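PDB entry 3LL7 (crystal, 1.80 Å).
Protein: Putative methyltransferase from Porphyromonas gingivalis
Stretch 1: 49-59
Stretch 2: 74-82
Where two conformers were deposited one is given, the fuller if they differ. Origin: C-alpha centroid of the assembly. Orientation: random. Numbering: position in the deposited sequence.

Stretch 1, residues 49-59: ELWPRLRNKLP
Stretch 2, residues 74-82: SLEQSSGAV

How do the two backbones lie against each other? Residues 49-57 form the last part of a helix that begins earlier in the chain, kinked where the N atoms of Pro-52 and Arg-53 have no bond to the turn before. Beyond the kink the helical bonds resume, with Leu-54 N to Leu-50 O at 2.9 Å and Leu-58 N to Leu-54 O at 2.8 Å. Leu-58 then leaves helical conformation at phi/psi -128/77. Stretch 2 starts in another helix, opens into loop at Ser-78 (-74/159), Ser-79 (-54/155) and Gly-80 (-78/176), and enters a new helix at Ala-81, with Gly-80 at its N-cap position. Both chains advance in the same sense along the contact: Leu-54 CA lies 7.3 Å from Leu-75 CA, Lys-57 CA 6.4 Å from Gly-80 CA, and Leu-58 CA 6.1 Å from Ala-81 CA. The contact buries 462 Å² between the two stretches, both sides summed.

What holds the loop of stretch 2 to the end of the first helix? The CA-to-CB bond of Lys-57 points toward stretch 2 and the side chain is fully extended, with all four chi angles t, so its ammonium reaches the backbone at the end of the first helix of stretch 2, where Leu-75 O has only a weak backbone bond, from Ser-78 N, within the stretch. Lys-57 NZ donates to Ser-78 O at 2.6 Å and to Leu-75 O at 3.1 Å, and a weak bond runs from Lys-57 NZ to Ser-78 OG at 3.3 Å. The weak bond from Ser-78 N to Leu-75 O measures 3.5 Å. Ser-78, with chi1 p, in turn donates from its OG to Ser-79 O at 3.0 Å. The positive charge thus gathers oxygens from the helix end and the turn, while Lys-57 CE passes 3.6 Å from Ser-79 O.

Which apolar side chains fill the space beside this lysine? The CA-to-CB bond of Leu-75 (chi1 t, chi2 p) points toward stretch 1, and the side chain meets three leucines. Leu-75 CD1 lies 3.9 Å from Leu-54 CD1 and 4.2 Å from Leu-58 CD1, and Leu-75 CD2 is 4.4 Å from Leu-50 CD1. Leu-50 is p at chi1 and chi2, Leu-54 is t then p, and Leu-58 is m then t. Leu-75 CD2 also packs on the helix backbone, 3.8 Å from Leu-54 N. The CA-to-CB bond of Leu-58 points sideways, but the end of its side chain comes nearer, bringing Leu-58 CD2 to 4.4 Å from Ala-81 CB. The four leucines are buried, so their contacts keep hydrocarbon from water.

Does charge also join the stretches at the Arg-53 end? The CA-to-CB bond of Arg-53 (m, t, m, chi4 -80°) points toward stretch 2, yet its salt bridge is within its own helix, one turn back: Arg-53 NH2 bonds Glu-49 OE1 at 2.7 Å, and Arg-53 NH1 bonds Glu-49 OE2 at 3.1 Å. Glu-76 (m, m, chi3 -44°) brings OE2 near the guanidinium plane at its edge, 4.2 Å from Arg-53 NE. That is beyond a salt bridge, leaving a looser attraction between opposite charges.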

# COMPACT_ATOMS: atom_id res chain seq x y z
N GLU A 49 -9.34 -23.75 -7.55
CA GLU A 49 -8.46 -23.72 -6.35
C GLU A 49 -8.25 -22.31 -5.84
O GLU A 49 -8.30 -22.07 -4.64
CB GLU A 49 -7.10 -24.41 -6.59
CG GLU A 49 -6.27 -24.76 -5.30
CD GLU A 49 -5.33 -23.63 -4.80
OE1 GLU A 49 -5.01 -22.70 -5.57
OE2 GLU A 49 -4.90 -23.68 -3.61
N LEU A 50 -8.03 -21.36 -6.75
CA LEU A 50 -7.63 -20.02 -6.32
C LEU A 50 -8.80 -19.05 -6.20
O LEU A 50 -8.60 -17.90 -5.81
CB LEU A 50 -6.51 -19.45 -7.22
CG LEU A 50 -6.75 -19.24 -8.71
CD1 LEU A 50 -7.73 -18.09 -8.93
CD2 LEU A 50 -5.43 -18.98 -9.47
N TRP A 51 -10.01 -19.48 -6.52
CA TRP A 51 -11.16 -18.56 -6.43
C TRP A 51 -11.41 -18.01 -5.01
O TRP A 51 -11.67 -16.80 -4.88
CB TRP A 51 -12.44 -19.16 -7.03
CG TRP A 51 -13.25 -18.12 -7.73
CD1 TRP A 51 -14.37 -17.49 -7.27
CD2 TRP A 51 -12.96 -17.53 -9.02
NE1 TRP A 51 -14.81 -16.56 -8.19
CE2 TRP A 51 -13.96 -16.56 -9.27
CE3 TRP A 51 -11.96 -17.74 -9.98
CZ2 TRP A 51 -14.00 -15.80 -10.46
CZ3 TRP A 51 -12.00 -16.98 -11.17
CH2 TRP A 51 -13.02 -16.02 -11.38
N PRO A 52 -11.33 -18.86 -3.96
CA PRO A 52 -11.49 -18.29 -2.61
C PRO A 52 -10.48 -17.17 -2.32
O PRO A 52 -10.86 -16.14 -1.76
CB PRO A 52 -11.27 -19.49 -1.68
CG PRO A 52 -11.68 -20.68 -2.52
CD PRO A 52 -11.15 -20.33 -3.90
N ARG A 53 -9.21 -17.37 -2.73
CA ARG A 53 -8.16 -16.36 -2.51
C ARG A 53 -8.34 -15.12 -3.38
O ARG A 53 -8.01 -14.02 -2.95
CB ARG A 53 -6.75 -16.96 -2.65
CG ARG A 53 -6.36 -17.90 -1.49
CD ARG A 53 -4.84 -18.22 -1.45
NE ARG A 53 -4.35 -18.85 -2.69
CZ ARG A 53 -4.49 -20.14 -3.00
NH1 ARG A 53 -5.11 -20.97 -2.17
NH2 ARG A 53 -4.00 -20.60 -4.14
N LEU A 54 -8.88 -15.30 -4.59
CA LEU A 54 -9.33 -14.18 -5.42
C LEU A 54 -10.47 -13.40 -4.77
O LEU A 54 -10.46 -12.17 -4.78
CB LEU A 54 -9.77 -14.62 -6.82
CG LEU A 54 -10.31 -13.53 -7.77
CD1 LEU A 54 -9.19 -12.56 -8.25
CD2 LEU A 54 -10.98 -14.15 -8.99
N ARG A 55 -11.45 -14.10 -4.21
CA ARG A 55 -12.59 -13.43 -3.58
C ARG A 55 -12.19 -12.55 -2.40
O ARG A 55 -12.72 -11.45 -2.23
CB ARG A 55 -13.68 -14.43 -3.17
CG ARG A 55 -15.01 -13.75 -2.79
CD ARG A 55 -16.17 -14.73 -2.71
NE ARG A 55 -16.56 -15.22 -4.03
CZ ARG A 55 -16.38 -16.46 -4.47
NH1 ARG A 55 -15.81 -17.38 -3.69
NH2 ARG A 55 -16.78 -16.80 -5.69
N ASN A 56 -11.27 -13.06 -1.58
CA ASN A 56 -10.75 -12.32 -0.44
C ASN A 56 -10.08 -11.02 -0.88
O ASN A 56 -10.39 -9.94 -0.37
CB ASN A 56 -9.78 -13.18 0.39
CG ASN A 56 -10.43 -14.45 0.92
OD1 ASN A 56 -11.57 -14.44 1.39
ND2 ASN A 56 -9.69 -15.55 0.85
N LYS A 57 -9.17 -11.13 -1.85
CA LYS A 57 -8.34 -9.99 -2.28
C LYS A 57 -9.06 -9.00 -3.19
O LYS A 57 -9.00 -7.78 -2.99
CB LYS A 57 -7.04 -10.48 -2.95
CG LYS A 57 -6.05 -9.36 -3.26
CD LYS A 57 -4.67 -9.89 -3.63
CE LYS A 57 -3.74 -8.73 -3.96
NZ LYS A 57 -2.31 -9.14 -4.22
N LEU A 58 -9.72 -9.52 -4.21
CA LEU A 58 -10.42 -8.72 -5.20
C LEU A 58 -11.85 -9.24 -5.29
O LEU A 58 -12.17 -9.98 -6.22
CB LEU A 58 -9.72 -8.86 -6.56
CG LEU A 58 -8.25 -8.44 -6.59
CD1 LEU A 58 -7.54 -8.90 -7.86
CD2 LEU A 58 -8.19 -6.95 -6.43
N PRO A 59 -12.71 -8.89 -4.30
CA PRO A 59 -14.08 -9.44 -4.34
C PRO A 59 -14.90 -8.99 -5.56
O PRO A 59 -15.73 -9.76 -6.03
CB PRO A 59 -14.72 -8.95 -3.02
CG PRO A 59 -13.81 -7.86 -2.52
CD PRO A 59 -12.44 -8.12 -3.07
N SER A 74 0.76 -14.45 -10.20
CA SER A 74 0.25 -13.13 -10.61
C SER A 74 -0.80 -12.57 -9.64
O SER A 74 -0.87 -11.36 -9.44
CB SER A 74 -0.30 -13.16 -12.04
OG SER A 74 0.74 -13.03 -12.99
N LEU A 75 -1.61 -13.44 -9.05
CA LEU A 75 -2.62 -13.00 -8.09
C LEU A 75 -2.00 -12.46 -6.79
O LEU A 75 -2.39 -11.40 -6.30
CB LEU A 75 -3.63 -14.12 -7.80
CG LEU A 75 -4.73 -13.82 -6.77
CD1 LEU A 75 -5.49 -12.51 -7.09
CD2 LEU A 75 -5.68 -15.00 -6.64
N GLU A 76 -1.01 -13.16 -6.23
CA GLU A 76 -0.42 -12.70 -4.96
C GLU A 76 0.47 -11.47 -5.11
O GLU A 76 0.71 -10.78 -4.13
CB GLU A 76 0.29 -13.84 -4.23
CG GLU A 76 -0.64 -14.97 -3.72
CD GLU A 76 -1.59 -14.54 -2.58
OE1 GLU A 76 -1.14 -13.84 -1.63
OE2 GLU A 76 -2.78 -14.92 -2.62
N GLN A 77 0.92 -11.16 -6.32
CA GLN A 77 1.77 -9.99 -6.55
C GLN A 77 1.01 -8.68 -6.80
O GLN A 77 1.59 -7.59 -6.75
CB GLN A 77 2.72 -10.24 -7.74
CG GLN A 77 3.77 -11.34 -7.52
CD GLN A 77 4.60 -11.62 -8.77
OE1 GLN A 77 4.33 -11.09 -9.85
NE2 GLN A 77 5.61 -12.47 -8.61
N SER A 78 -0.29 -8.78 -7.10
CA SER A 78 -1.03 -7.62 -7.57
C SER A 78 -1.33 -6.60 -6.47
O SER A 78 -1.31 -6.94 -5.28
CB SER A 78 -2.34 -8.06 -8.22
OG SER A 78 -3.33 -8.29 -7.23
N SER A 79 -1.59 -5.36 -6.88
CA SER A 79 -2.20 -4.35 -5.98
C SER A 79 -3.51 -4.87 -5.34
O SER A 79 -4.17 -5.77 -5.88
CB SER A 79 -2.47 -3.05 -6.74
OG SER A 79 -1.28 -2.34 -7.01
N GLY A 80 -3.85 -4.32 -4.18
CA GLY A 80 -5.16 -4.56 -3.59
C GLY A 80 -6.18 -3.69 -4.30
O GLY A 80 -5.82 -2.88 -5.16
N ALA A 81 -7.44 -3.85 -3.95
CA ALA A 81 -8.52 -3.00 -4.46
C ALA A 81 -8.43 -1.52 -4.01
O ALA A 81 -8.67 -0.60 -4.79
CB ALA A 81 -9.89 -3.60 -4.07
N VAL A 82 -8.10 -1.30 -2.73
CA VAL A 82 -8.15 0.08 -2.22
C VAL A 82 -7.01 0.98 -2.69
O VAL A 82 -7.26 2.15 -3.01
CB VAL A 82 -8.33 0.14 -0.69
CG1 VAL A 82 -9.82 0.18 -0.34
CG2 VAL A 82 -7.66 -1.03 -0.01